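Local structure of glutathione reductase (Bartonella henselae, 3O0H) at residues L48-A53 and N347-T352; D140-E145 and V318-A323; L360-V365 and E434-I439; D380-Y385 and Y474-G479. The protein probably catalyses the NADPH-dependent reduction of glutathione disulfide to glutathione, as a dimeric flavoenzyme carrying FAD and a probably redox-active disulfide. All coordinates share one frame; numbering follows the deposited sequence.

Contact 1: residues L48-A53 and N347-T352; sequences LGKRVA and NAFENT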
loop_
_atom_site.group_PDB
_atom_site.type_symbol
_atom_site.label_atom_id
_atom_site.label_comp_id
_atom_site.label_asym_id
_atom_site.label_seq_id
_atom_site.Cartn_x
_atom_site.Cartn_y
_atom_site.Cartn_z
ATOM N N LEU B 48 11.098 -13.040 31.311
ATOM C CA LEU B 48 12.069 -14.094 31.575
ATOM C C LEU B 48 12.234 -14.405 33.062
ATOM O O LEU B 48 13.003 -15.270 33.418
ATOM C CB LEU B 48 13.453 -13.775 31.030
ATOM C CG LEU B 48 13.621 -13.621 29.529
ATOM C CD1 LEU B 48 15.074 -13.195 29.317
ATOM C CD2 LEU B 48 13.308 -14.901 28.778
ATOM N N GLY B 49 11.514 -13.703 33.925
ATOM C CA GLY B 49 11.571 -13.998 35.344
ATOM C C GLY B 49 12.625 -13.183 36.068
ATOM O O GLY B 49 12.904 -13.451 37.218
ATOM N N LYS B 50 13.239 -12.211 35.407
ATOM C CA LYS B 50 14.226 -11.340 36.116
ATOM C C LYS B 50 13.476 -10.296 36.941
ATOM O O LYS B 50 12.311 -9.999 36.667
ATOM C CB LYS B 50 15.143 -10.615 35.142
ATOM C CG LYS B 50 15.916 -11.516 34.204
ATOM C CD LYS B 50 16.821 -12.474 34.941
ATOM C CE LYS B 50 17.489 -13.419 33.975
ATOM N NZ LYS B 50 18.332 -14.395 34.722
ATOM N N ARG B 51 14.134 -9.797 37.978
ATOM C CA ARG B 51 13.614 -8.692 38.779
ATOM C C ARG B 51 14.070 -7.393 38.110
ATOM O O ARG B 51 15.253 -7.108 38.013
ATOM C CB ARG B 51 14.120 -8.798 40.216
ATOM C CG ARG B 51 13.887 -10.178 40.813
ATOM C CD ARG B 51 14.544 -10.375 42.191
ATOM N NE ARG B 51 15.966 -10.036 42.161
ATOM C CZ ARG B 51 16.535 -9.054 42.865
ATOM N NH1 ARG B 51 15.812 -8.334 43.725
ATOM N NH2 ARG B 51 17.846 -8.812 42.738
ATOM N N VAL B 52 13.124 -6.639 37.584
ATOM C CA VAL B 52 13.447 -5.514 36.685
ATOM C C VAL B 52 12.720 -4.275 37.200
ATOM O O VAL B 52 11.601 -4.370 37.715
ATOM C CB VAL B 52 12.966 -5.834 35.240
ATOM C CG1 VAL B 52 13.277 -4.666 34.294
ATOM C CG2 VAL B 52 13.523 -7.167 34.727
ATOM N N ALA B 53 13.356 -3.130 37.071
ATOM C CA ALA B 53 12.758 -1.828 37.356
ATOM C C ALA B 53 12.946 -0.962 36.140
ATOM O O ALA B 53 13.891 -1.161 35.373
ATOM C CB ALA B 53 13.432 -1.155 38.584
ATOM N N ASN B 347 21.559 -10.962 23.981
ATOM C CA ASN B 347 22.972 -10.933 24.413
ATOM C C ASN B 347 23.193 -10.961 25.927
ATOM O O ASN B 347 24.083 -11.657 26.436
ATOM C CB ASN B 347 23.633 -9.677 23.825
ATOM C CG ASN B 347 23.959 -9.847 22.356
ATOM O OD1 ASN B 347 24.518 -10.850 21.989
ATOM N ND2 ASN B 347 23.601 -8.887 21.528
ATOM N N ALA B 348 22.391 -10.195 26.659
ATOM C CA ALA B 348 22.634 -10.018 28.094
ATOM C C ALA B 348 22.254 -11.268 28.866
ATOM O O ALA B 348 22.897 -11.611 29.860
ATOM C CB ALA B 348 21.839 -8.857 28.601
ATOM N N PHE B 349 21.201 -11.926 28.407
ATOM C CA PHE B 349 20.641 -13.060 29.128
ATOM C C PHE B 349 20.819 -14.421 28.415
ATOM O O PHE B 349 20.384 -15.460 28.932
ATOM C CB PHE B 349 19.166 -12.761 29.409
ATOM C CG PHE B 349 18.960 -11.487 30.174
ATOM C CD1 PHE B 349 19.442 -11.368 31.469
ATOM C CD2 PHE B 349 18.329 -10.402 29.591
ATOM C CE1 PHE B 349 19.281 -10.183 32.199
ATOM C CE2 PHE B 349 18.156 -9.196 30.295
ATOM C CZ PHE B 349 18.648 -9.091 31.610
ATOM N N GLU B 350 21.462 -14.441 27.251
ATOM C CA GLU B 350 21.696 -15.727 26.549
ATOM C C GLU B 350 23.132 -15.828 25.995
ATOM O O GLU B 350 23.919 -14.867 26.028
ATOM C CB GLU B 350 20.648 -15.937 25.444
ATOM C CG GLU B 350 19.225 -16.243 25.953
ATOM C CD GLU B 350 18.120 -15.454 25.240
ATOM O OE1 GLU B 350 18.087 -15.431 23.977
ATOM O OE2 GLU B 350 17.276 -14.842 25.957
ATOM N N ASN B 351 23.471 -17.026 25.529
ATOM C CA ASN B 351 24.724 -17.276 24.831
ATOM C C ASN B 351 24.460 -17.317 23.321
ATOM O O ASN B 351 24.430 -18.377 22.702
ATOM C CB ASN B 351 25.351 -18.599 25.290
ATOM C CG ASN B 351 26.678 -18.865 24.608
ATOM O OD1 ASN B 351 27.303 -17.934 24.095
ATOM N ND2 ASN B 351 27.116 -20.132 24.590
ATOM N N THR B 352 24.292 -16.153 22.729
ATOM C CA THR B 352 23.776 -16.062 21.369
ATOM C C THR B 352 23.794 -14.628 20.989
ATOM O O THR B 352 22.801 -13.938 21.222
ATOM C CB THR B 352 22.291 -16.575 21.259
ATOM O OG1 THR B 352 21.713 -16.188 19.996
ATOM C CG2 THR B 352 21.427 -16.003 22.382
#
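Leu48 starts the contact from just past the end of helix 36-47, reaching one of its methyl groups across to the base of the Phe349 side chain: CD1 of Leu48 lies 4.1 Å from CB of Phe349. The two side chains run at a slant to one another, and the same methyl carbon also comes within 4.3 Å of OE2 of Glu350, whose carboxylate end reaches nearer to the leucine than the start of its side chain. Gly49 then ends the helix in a Schellman motif. Its positive phi (92°) turns the chain out of the helical path and sends it toward strand 52-55. Lys50 follows and supplies the second half of the contact with its aliphatic stem and not with its amino group. With CG beside the backbone N (chi1 -57°) and a further bend at chi2 of -60°, the chain passes along the phenyl ring, running opposite to the direction of the phenylalanine. CE of Lys50 is 3.8 Å from CD1 of Phe349, and CG of Lys50 is 4.1 Å from CE1 of the same ring. Leucine and lysine both approach the ring of Phe349, the last helical residue of its segment, obliquely from one side, and CB of Ala348 lies over the opposite face, toward the rim. This is van der Waals packing at the protein surface. Beyond it, Arg51 and Ala53 pair with strand 27-32 and Val52 with His130, while Phe349 also touches Ala45 of helix 36-47 and Lys157, so the end of helix 334-349 packs beside the first helix-to-strand connection of the FAD-binding Rossmann-type domain.

Contact 2: residues D140-E145 and V318-A323; sequences DEHTLE and VSHIWA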
loop_
_atom_site.group_PDB
_atom_site.type_symbol
_atom_site.label_atom_id
_atom_site.label_comp_id
_atom_site.label_asym_id
_atom_site.label_seq_id
_atom_site.Cartn_x
_atom_site.Cartn_y
_atom_site.Cartn_z
ATOM N N ASP B 140 26.782 5.805 40.929
ATOM C CA ASP B 140 27.986 5.039 40.626
ATOM C C ASP B 140 27.635 3.914 39.615
ATOM O O ASP B 140 26.572 3.920 39.038
ATOM C CB ASP B 140 28.662 4.498 41.893
ATOM C CG ASP B 140 27.885 3.404 42.588
ATOM O OD1 ASP B 140 26.955 2.811 42.006
ATOM O OD2 ASP B 140 28.221 3.147 43.783
ATOM N N GLU B 141 28.584 3.016 39.370
ATOM C CA GLU B 141 28.406 1.975 38.380
ATOM C C GLU B 141 27.178 1.051 38.556
ATOM O O GLU B 141 26.675 0.527 37.549
ATOM C CB GLU B 141 29.687 1.163 38.293
ATOM C CG GLU B 141 30.870 1.975 37.861
ATOM C CD GLU B 141 31.733 2.609 38.973
ATOM O OE1 GLU B 141 31.284 2.852 40.139
ATOM O OE2 GLU B 141 32.897 2.877 38.622
ATOM N N HIS B 142 26.696 0.867 39.780
ATOM C CA HIS B 142 25.566 -0.020 40.071
ATOM C C HIS B 142 24.387 0.647 40.776
ATOM O O HIS B 142 23.410 -0.029 41.137
ATOM C CB HIS B 142 26.062 -1.157 40.956
ATOM C CG HIS B 142 26.788 -2.208 40.197
ATOM N ND1 HIS B 142 26.136 -3.101 39.367
ATOM C CD2 HIS B 142 28.106 -2.517 40.138
ATOM C CE1 HIS B 142 27.028 -3.902 38.819
ATOM N NE2 HIS B 142 28.225 -3.586 39.286
ATOM N N THR B 143 24.416 1.964 40.915
ATOM C CA THR B 143 23.429 2.633 41.744
ATOM C C THR B 143 22.831 3.831 41.033
ATOM O O THR B 143 23.559 4.673 40.496
ATOM C CB THR B 143 24.057 3.117 43.075
ATOM O OG1 THR B 143 24.862 2.066 43.634
ATOM C CG2 THR B 143 22.973 3.541 44.070
ATOM N N LEU B 144 21.497 3.902 41.053
ATOM C CA LEU B 144 20.783 5.021 40.508
ATOM C C LEU B 144 20.113 5.784 41.623
ATOM O O LEU B 144 19.758 5.188 42.656
ATOM C CB LEU B 144 19.710 4.554 39.555
ATOM C CG LEU B 144 20.124 3.753 38.329
ATOM C CD1 LEU B 144 21.348 4.390 37.639
ATOM C CD2 LEU B 144 20.318 2.215 38.654
ATOM N N GLU B 145 19.924 7.083 41.398
ATOM C CA GLU B 145 19.146 7.909 42.275
ATOM C C GLU B 145 17.913 8.434 41.564
ATOM O O GLU B 145 17.981 8.848 40.402
ATOM C CB GLU B 145 19.996 9.050 42.818
ATOM C CG GLU B 145 19.261 9.903 43.856
ATOM C CD GLU B 145 20.151 10.956 44.538
ATOM O OE1 GLU B 145 19.732 12.100 44.609
ATOM O OE2 GLU B 145 21.232 10.638 45.056
ATOM N N VAL B 318 31.495 -0.336 30.032
ATOM C CA VAL B 318 31.308 -0.950 31.329
ATOM C C VAL B 318 30.430 -2.192 31.159
ATOM O O VAL B 318 29.257 -2.086 30.781
ATOM C CB VAL B 318 30.653 0.022 32.336
ATOM C CG1 VAL B 318 30.508 -0.632 33.724
ATOM C CG2 VAL B 318 31.510 1.298 32.410
ATOM N N SER B 319 31.008 -3.352 31.483
ATOM C CA SER B 319 30.505 -4.646 31.023
ATOM C C SER B 319 29.059 -4.986 31.476
ATOM O O SER B 319 28.435 -5.791 30.847
ATOM C CB SER B 319 31.495 -5.774 31.389
ATOM O OG SER B 319 31.522 -5.984 32.814
ATOM N N HIS B 320 28.560 -4.367 32.538
ATOM C CA HIS B 320 27.152 -4.552 33.020
ATOM C C HIS B 320 26.213 -3.388 32.663
ATOM O O HIS B 320 25.067 -3.322 33.145
ATOM C CB HIS B 320 27.139 -4.775 34.541
ATOM C CG HIS B 320 27.542 -3.572 35.317
ATOM N ND1 HIS B 320 28.867 -3.256 35.545
ATOM C CD2 HIS B 320 26.802 -2.581 35.885
ATOM C CE1 HIS B 320 28.920 -2.124 36.232
ATOM N NE2 HIS B 320 27.687 -1.688 36.434
ATOM N N ILE B 321 26.685 -2.482 31.801
ATOM C CA ILE B 321 25.879 -1.358 31.336
ATOM C C ILE B 321 25.720 -1.436 29.805
ATOM O O ILE B 321 26.723 -1.555 29.062
ATOM C CB ILE B 321 26.450 -0.000 31.783
ATOM C CG1 ILE B 321 26.669 0.020 33.299
ATOM C CG2 ILE B 321 25.495 1.156 31.412
ATOM C CD1 ILE B 321 27.346 1.323 33.853
ATOM N N TRP B 322 24.459 -1.423 29.357
ATOM C CA TRP B 322 24.118 -1.538 27.938
ATOM C C TRP B 322 23.335 -0.302 27.579
ATOM O O TRP B 322 22.965 0.453 28.468
ATOM C CB TRP B 322 23.270 -2.792 27.683
ATOM C CG TRP B 322 23.998 -4.162 27.691
ATOM C CD1 TRP B 322 24.384 -4.892 26.584
ATOM C CD2 TRP B 322 24.311 -4.966 28.819
ATOM N NE1 TRP B 322 24.936 -6.063 26.962
ATOM C CE2 TRP B 322 24.916 -6.151 28.330
ATOM C CE3 TRP B 322 24.138 -4.811 30.191
ATOM C CZ2 TRP B 322 25.358 -7.172 29.162
ATOM C CZ3 TRP B 322 24.572 -5.819 31.025
ATOM C CH2 TRP B 322 25.191 -6.994 30.514
ATOM N N ALA B 323 23.089 -0.069 26.284
ATOM C CA ALA B 323 22.270 1.089 25.837
ATOM C C ALA B 323 21.617 0.715 24.512
ATOM O O ALA B 323 22.213 -0.039 23.727
ATOM C CB ALA B 323 23.116 2.376 25.663
#
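The carbonyl oxygen of Glu141 accepts a short, nearly straight hydrogen bond from His320, NE2 to O 2.7 Å with an N-H...O angle of 167°. The oxygen lies close to the plane of the imidazole, yet the donor stands well above the plane of the carbonyl. This bond places the proton on NE2 of His320 and helps fix the turn of its ring, which then lies over the ring of His142 in an offset stack. The planes are 10° from parallel and the centroids 3.8 Å apart, with CE1 of His142 3.2 Å from CD2 of His320. With CG between backbone N and carbonyl carbon (chi1 68°), His320 reaches onto His142; Ile321 CG1 backs its opposite ring face. Within residues 140-145, Asp140 OD1 forms an Asx turn by accepting from His142 N at 3.0 Å, and takes Thr143 OG1 from the other face of its carboxylate plane. ND1 of His142 bonds to the Ala155 carbonyl, and its ring also stacks with Phe25. The contact joins the turn between strands 136-138 and 143-146 of the three-stranded antiparallel sheet to the type I turn leading into strand 321-323, which pairs with strand 158-160 at the edge of the parallel sheet.

Contact 3: residues L360-V365 and E434-I439; sequences LITTAV and EIAQLI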
loop_
_atom_site.group_PDB
_atom_site.type_symbol
_atom_site.label_atom_id
_atom_site.label_comp_id
_atom_site.label_asym_id
_atom_site.label_seq_id
_atom_site.Cartn_x
_atom_site.Cartn_y
_atom_site.Cartn_z
ATOM N N LEU B 360 20.043 -1.384 4.877
ATOM C CA LEU B 360 18.849 -1.391 4.041
ATOM C C LEU B 360 17.578 -1.129 4.862
ATOM O O LEU B 360 16.538 -1.757 4.649
ATOM C CB LEU B 360 18.751 -2.691 3.231
ATOM C CG LEU B 360 19.778 -2.914 2.101
ATOM C CD1 LEU B 360 19.775 -4.364 1.506
ATOM C CD2 LEU B 360 19.476 -1.911 1.020
ATOM N N ILE B 361 17.674 -0.195 5.788
ATOM C CA ILE B 361 16.506 0.265 6.542
ATOM C C ILE B 361 15.616 1.158 5.662
ATOM O O ILE B 361 16.086 2.135 5.078
ATOM C CB ILE B 361 16.917 1.062 7.811
ATOM C CG1 ILE B 361 17.767 0.190 8.752
ATOM C CG2 ILE B 361 15.622 1.603 8.557
ATOM C CD1 ILE B 361 18.361 0.974 9.937
ATOM N N THR B 362 14.358 0.771 5.517
ATOM C CA THR B 362 13.370 1.579 4.854
ATOM C C THR B 362 12.890 2.669 5.768
ATOM O O THR B 362 12.675 2.453 6.965
ATOM C CB THR B 362 12.147 0.725 4.431
ATOM O OG1 THR B 362 12.611 -0.374 3.657
ATOM C CG2 THR B 362 11.140 1.561 3.615
ATOM N N THR B 363 12.734 3.859 5.205
ATOM C CA THR B 363 12.212 4.994 5.906
ATOM C C THR B 363 11.071 5.637 5.143
ATOM O O THR B 363 10.954 5.482 3.936
ATOM C CB THR B 363 13.293 6.035 6.303
ATOM O OG1 THR B 363 14.009 6.501 5.167
ATOM C CG2 THR B 363 14.289 5.407 7.272
ATOM N N ALA B 364 10.180 6.271 5.909
ATOM C CA ALA B 364 9.042 7.003 5.361
ATOM C C ALA B 364 9.097 8.442 5.834
ATOM O O ALA B 364 9.648 8.720 6.890
ATOM C CB ALA B 364 7.713 6.326 5.790
ATOM N N VAL B 365 8.549 9.369 5.037
ATOM C CA VAL B 365 8.241 10.715 5.517
ATOM C C VAL B 365 6.773 10.960 5.243
ATOM O O VAL B 365 6.363 10.794 4.099
ATOM C CB VAL B 365 9.068 11.777 4.773
ATOM C CG1 VAL B 365 8.805 13.167 5.358
ATOM C CG2 VAL B 365 10.581 11.409 4.806
ATOM N N GLU B 434 3.974 2.711 2.912
ATOM C CA GLU B 434 3.518 1.317 2.796
ATOM C C GLU B 434 4.237 0.623 1.643
ATOM O O GLU B 434 4.790 -0.489 1.782
ATOM C CB GLU B 434 2.013 1.235 2.554
ATOM C CG GLU B 434 1.119 1.836 3.584
ATOM C CD GLU B 434 1.132 1.059 4.894
ATOM O OE1 GLU B 434 1.653 -0.079 4.885
ATOM O OE2 GLU B 434 0.609 1.602 5.902
ATOM N N ILE B 435 4.266 1.286 0.499
ATOM C CA ILE B 435 4.873 0.686 -0.681
ATOM C C ILE B 435 6.347 0.419 -0.488
ATOM O O ILE B 435 6.839 -0.655 -0.831
ATOM C CB ILE B 435 4.658 1.560 -1.929
ATOM C CG1 ILE B 435 3.172 1.586 -2.279
ATOM C CG2 ILE B 435 5.548 1.080 -3.080
ATOM C CD1 ILE B 435 2.785 2.697 -3.309
ATOM N N ALA B 436 7.058 1.388 0.063
ATOM C CA ALA B 436 8.483 1.226 0.296
ATOM C C ALA B 436 8.784 0.123 1.324
ATOM O O ALA B 436 9.735 -0.688 1.132
ATOM C CB ALA B 436 9.105 2.579 0.711
ATOM N N GLN B 437 7.987 0.029 2.402
ATOM C CA GLN B 437 8.162 -1.064 3.364
ATOM C C GLN B 437 8.226 -2.410 2.641
ATOM O O GLN B 437 9.066 -3.285 2.941
ATOM C CB GLN B 437 7.000 -1.113 4.360
ATOM C CG GLN B 437 6.922 -2.411 5.221
ATOM C CD GLN B 437 7.994 -2.433 6.318
ATOM O OE1 GLN B 437 7.719 -2.141 7.469
ATOM N NE2 GLN B 437 9.230 -2.747 5.936
ATOM N N LEU B 438 7.312 -2.593 1.694
ATOM C CA LEU B 438 7.151 -3.864 1.023
ATOM C C LEU B 438 8.242 -4.120 0.021
ATOM O O LEU B 438 8.759 -5.227 -0.068
ATOM C CB LEU B 438 5.744 -3.948 0.377
ATOM C CG LEU B 438 4.651 -3.890 1.462
ATOM C CD1 LEU B 438 3.339 -3.594 0.837
ATOM C CD2 LEU B 438 4.632 -5.183 2.249
ATOM N N ILE B 439 8.602 -3.115 -0.756
ATOM C CA ILE B 439 9.757 -3.229 -1.646
ATOM C C ILE B 439 11.033 -3.534 -0.819
ATOM O O ILE B 439 11.949 -4.247 -1.260
ATOM C CB ILE B 439 9.916 -1.928 -2.451
ATOM C CG1 ILE B 439 8.688 -1.661 -3.327
ATOM C CG2 ILE B 439 11.122 -1.966 -3.352
ATOM C CD1 ILE B 439 8.816 -0.353 -4.132
#
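Thr362 and Gln437 bring the two backbones closest, their CA atoms 6.0 Å apart, where the extended residues Ile361-Val365 pass beside a helix. Residues 434-439 belong to helix 432-444, whose turns are held by bonds such as Ile439 N to Ile435 O. Across from them, residues 360-365 enter strand 363-365 at the edge of the large antiparallel sheet. The close approach rests on small groups. Thr362 directs its methyl at the helix: CG2 lies 3.7 Å from CB of Ala436 and 3.6 Å from the carbonyl carbon of the same residue, so the methyl sits against both the alanine side chain and the peptide that follows it. The amide N of Gln437 is also 3.7 Å from this methyl. With CG2 opposite the backbone N and OG1 beside it (chi1 -54°), the threonine presents carbon to the helix surface, while its hydroxyl stays 3.8 Å from Ala436 O. The long side chain of Gln437 bends at chi2 (75°) and brings its end nearer the strand without touching it. That amide is engaged by the second subunit: OE1 accepts from Val458 N and NE2 donates to Met456 O, both of the second subunit, so the two polar atoms of this buried group are satisfied and its flip state is fixed. Glu434 likewise bonds to Met462 and Ser463 of the second subunit, and Thr362 packs on Val458 of that chain. Helix 432-444 thus packs on the lead-in to edge strand 363-365, and the bonds to the second subunit fit the interface role of the dimerisation domain in pyridine nucleotide-disulphide oxidoreductases.

Contact 4: residues D380-Y385 and Y474-G479; sequences DALHRY and YVYENG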
loop_
_atom_site.group_PDB
_atom_site.type_symbol
_atom_site.label_atom_id
_atom_site.label_comp_id
_atom_site.label_asym_id
_atom_site.label_seq_id
_atom_site.Cartn_x
_atom_site.Cartn_y
_atom_site.Cartn_z
ATOM N N ASP B 380 24.239 8.431 -4.807
ATOM C CA ASP B 380 25.125 7.553 -4.062
ATOM C C ASP B 380 25.462 6.322 -4.906
ATOM O O ASP B 380 26.629 5.934 -4.974
ATOM C CB ASP B 380 24.507 7.162 -2.724
ATOM C CG ASP B 380 24.570 8.290 -1.684
ATOM O OD1 ASP B 380 25.312 9.270 -1.905
ATOM O OD2 ASP B 380 23.904 8.173 -0.647
ATOM N N ALA B 381 24.463 5.754 -5.581
ATOM C CA ALA B 381 24.650 4.552 -6.394
ATOM C C ALA B 381 25.674 4.754 -7.538
ATOM O O ALA B 381 26.549 3.926 -7.747
ATOM C CB ALA B 381 23.340 4.064 -6.943
ATOM N N LEU B 382 25.567 5.892 -8.234
ATOM C CA LEU B 382 26.367 6.131 -9.424
ATOM C C LEU B 382 27.850 6.310 -9.098
ATOM O O LEU B 382 28.694 6.043 -9.951
ATOM C CB LEU B 382 25.779 7.282 -10.265
ATOM C CG LEU B 382 25.869 8.758 -9.834
ATOM C CD1 LEU B 382 27.218 9.396 -10.146
ATOM C CD2 LEU B 382 24.731 9.572 -10.484
ATOM N N HIS B 383 28.163 6.728 -7.869
ATOM C CA HIS B 383 29.551 6.744 -7.387
ATOM C C HIS B 383 30.035 5.391 -6.875
ATOM O O HIS B 383 31.231 5.082 -6.950
ATOM C CB HIS B 383 29.704 7.773 -6.279
ATOM C CG HIS B 383 29.654 9.177 -6.775
ATOM N ND1 HIS B 383 28.559 9.995 -6.595
ATOM C CD2 HIS B 383 30.551 9.893 -7.490
ATOM C CE1 HIS B 383 28.797 11.164 -7.160
ATOM N NE2 HIS B 383 29.991 11.126 -7.717
ATOM N N ARG B 384 29.105 4.599 -6.341
ATOM C CA ARG B 384 29.409 3.299 -5.738
ATOM C C ARG B 384 29.649 2.170 -6.750
ATOM O O ARG B 384 30.469 1.284 -6.505
ATOM C CB ARG B 384 28.278 2.908 -4.766
ATOM C CG ARG B 384 28.359 1.498 -4.145
ATOM C CD ARG B 384 29.507 1.321 -3.147
ATOM N NE ARG B 384 29.372 0.030 -2.451
ATOM C CZ ARG B 384 29.843 -1.141 -2.890
ATOM N NH1 ARG B 384 30.517 -1.238 -4.037
ATOM N NH2 ARG B 384 29.630 -2.235 -2.176
ATOM N N TYR B 385 28.933 2.190 -7.868
ATOM C CA TYR B 385 28.926 1.063 -8.810
ATOM C C TYR B 385 29.401 1.502 -10.169
ATOM O O TYR B 385 29.086 2.619 -10.583
ATOM C CB TYR B 385 27.514 0.490 -8.958
ATOM C CG TYR B 385 27.026 -0.146 -7.672
ATOM C CD1 TYR B 385 27.525 -1.375 -7.251
ATOM C CD2 TYR B 385 26.106 0.490 -6.884
ATOM C CE1 TYR B 385 27.095 -1.948 -6.051
ATOM C CE2 TYR B 385 25.674 -0.064 -5.714
ATOM C CZ TYR B 385 26.158 -1.282 -5.304
ATOM O OH TYR B 385 25.732 -1.793 -4.117
ATOM N N TYR B 474 17.373 5.328 -18.188
ATOM C CA TYR B 474 18.722 5.622 -18.648
ATOM C C TYR B 474 19.736 4.855 -17.802
ATOM O O TYR B 474 19.364 4.166 -16.856
ATOM C CB TYR B 474 18.990 7.127 -18.627
ATOM C CG TYR B 474 18.605 7.774 -17.325
ATOM C CD1 TYR B 474 19.485 7.775 -16.250
ATOM C CD2 TYR B 474 17.366 8.397 -17.173
ATOM C CE1 TYR B 474 19.163 8.371 -15.064
ATOM C CE2 TYR B 474 17.014 8.999 -15.975
ATOM C CZ TYR B 474 17.914 8.969 -14.917
ATOM O OH TYR B 474 17.599 9.555 -13.729
ATOM N N VAL B 475 21.015 4.967 -18.141
ATOM C CA VAL B 475 22.044 4.152 -17.482
ATOM C C VAL B 475 23.294 4.987 -17.260
ATOM O O VAL B 475 23.612 5.850 -18.070
ATOM C CB VAL B 475 22.390 2.906 -18.365
ATOM C CG1 VAL B 475 23.670 2.199 -17.908
ATOM C CG2 VAL B 475 21.228 1.935 -18.414
ATOM N N TYR B 476 23.995 4.730 -16.164
ATOM C CA TYR B 476 25.305 5.306 -15.920
ATOM C C TYR B 476 26.376 4.234 -16.091
ATOM O O TYR B 476 26.185 3.087 -15.704
ATOM C CB TYR B 476 25.422 5.859 -14.505
ATOM C CG TYR B 476 24.484 7.010 -14.163
ATOM C CD1 TYR B 476 24.860 8.342 -14.389
ATOM C CD2 TYR B 476 23.250 6.766 -13.580
ATOM C CE1 TYR B 476 24.003 9.405 -14.033
ATOM C CE2 TYR B 476 22.392 7.809 -13.237
ATOM C CZ TYR B 476 22.777 9.111 -13.460
ATOM O OH TYR B 476 21.928 10.107 -13.119
ATOM N N GLU B 477 27.492 4.626 -16.677
ATOM C CA GLU B 477 28.710 3.814 -16.689
ATOM C C GLU B 477 29.818 4.725 -16.155
ATOM O O GLU B 477 30.011 5.825 -16.659
ATOM C CB GLU B 477 29.042 3.306 -18.109
ATOM N N ASN B 478 30.513 4.278 -15.117
ATOM C CA ASN B 478 31.600 5.042 -14.498
ATOM C C ASN B 478 31.168 6.469 -14.180
ATOM O O ASN B 478 31.848 7.435 -14.532
ATOM C CB ASN B 478 32.859 5.028 -15.382
ATOM C CG ASN B 478 33.537 3.648 -15.440
ATOM O OD1 ASN B 478 33.654 2.944 -14.430
ATOM N ND2 ASN B 478 33.988 3.267 -16.626
ATOM N N GLY B 479 30.010 6.589 -13.536
ATOM C CA GLY B 479 29.511 7.870 -13.056
ATOM C C GLY B 479 28.894 8.802 -14.083
ATOM O O GLY B 479 28.453 9.873 -13.710
HETATM O O HOH W 1 28.238 4.646 -12.417
#
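A CH-pi contact and, beside it, a bridging water join the end of helix 378-384 to strand 474-477 and the residues after it, on the surface of the dimerisation domain. Leu382 provides the hydrocarbon. Its CD2 methyl stands over one face of the Tyr476 ring, 3.8 Å from the ring centroid and 22° off the normal. It leans toward the hydroxyl-bearing side, where CD2 is 3.6 Å from CZ of Tyr476. With CG between the backbone N and the carbonyl carbon (chi1 73°), the leucine reaches over the ring, and its other methyl, CD1, sits above the centre of the neighbouring His383 imidazole. CD1 further meets the backbone of Gly479, at 3.8 Å from its O. Gly479, with positive phi (77°), follows the strand, and its CA lies 3.7 Å from the Leu382 carbonyl oxygen. A water completes the junction: it accepts from Gly479 N at 2.9 Å and lies 2.9 Å from Leu382 O as well as near Tyr385 O, so it links the helix end to the glycine. The phenol of Tyr476 points on to Glu378, whose OE2 it shares with the hydroxyl of Tyr474; this outside carboxylate holds the tyrosine end in place. Strand 474-477 pairs with strand 387-395 on one side and strand 480-481 on the other, while helix 378-384 packs through Ala381 on strand 409-416 of the same sheet.

In the fold
Contacts 1 and 2 lie together, their centres 15 Å apart, and touch where Ala348 CB packs on Trp322 CZ2 at 3.9 Å. Contact 2 is nested within the loop that contact 1 closes; strand 321-323 is followed by helix 334-349, and both contacts reach the five-stranded parallel sheet of the FAD-binding domain. After both have closed, contacts 3 and 4 come in the dimerisation domain. Their segments alternate along the chain, their centres are 22 Å apart, and both reach its antiparallel sheet. Contact 3, about 32 Å from contact 1 between centres, meets the second subunit, whereas contact 4 lies farther out, so the set spans the FAD-binding and dimer-forming parts of the enzyme.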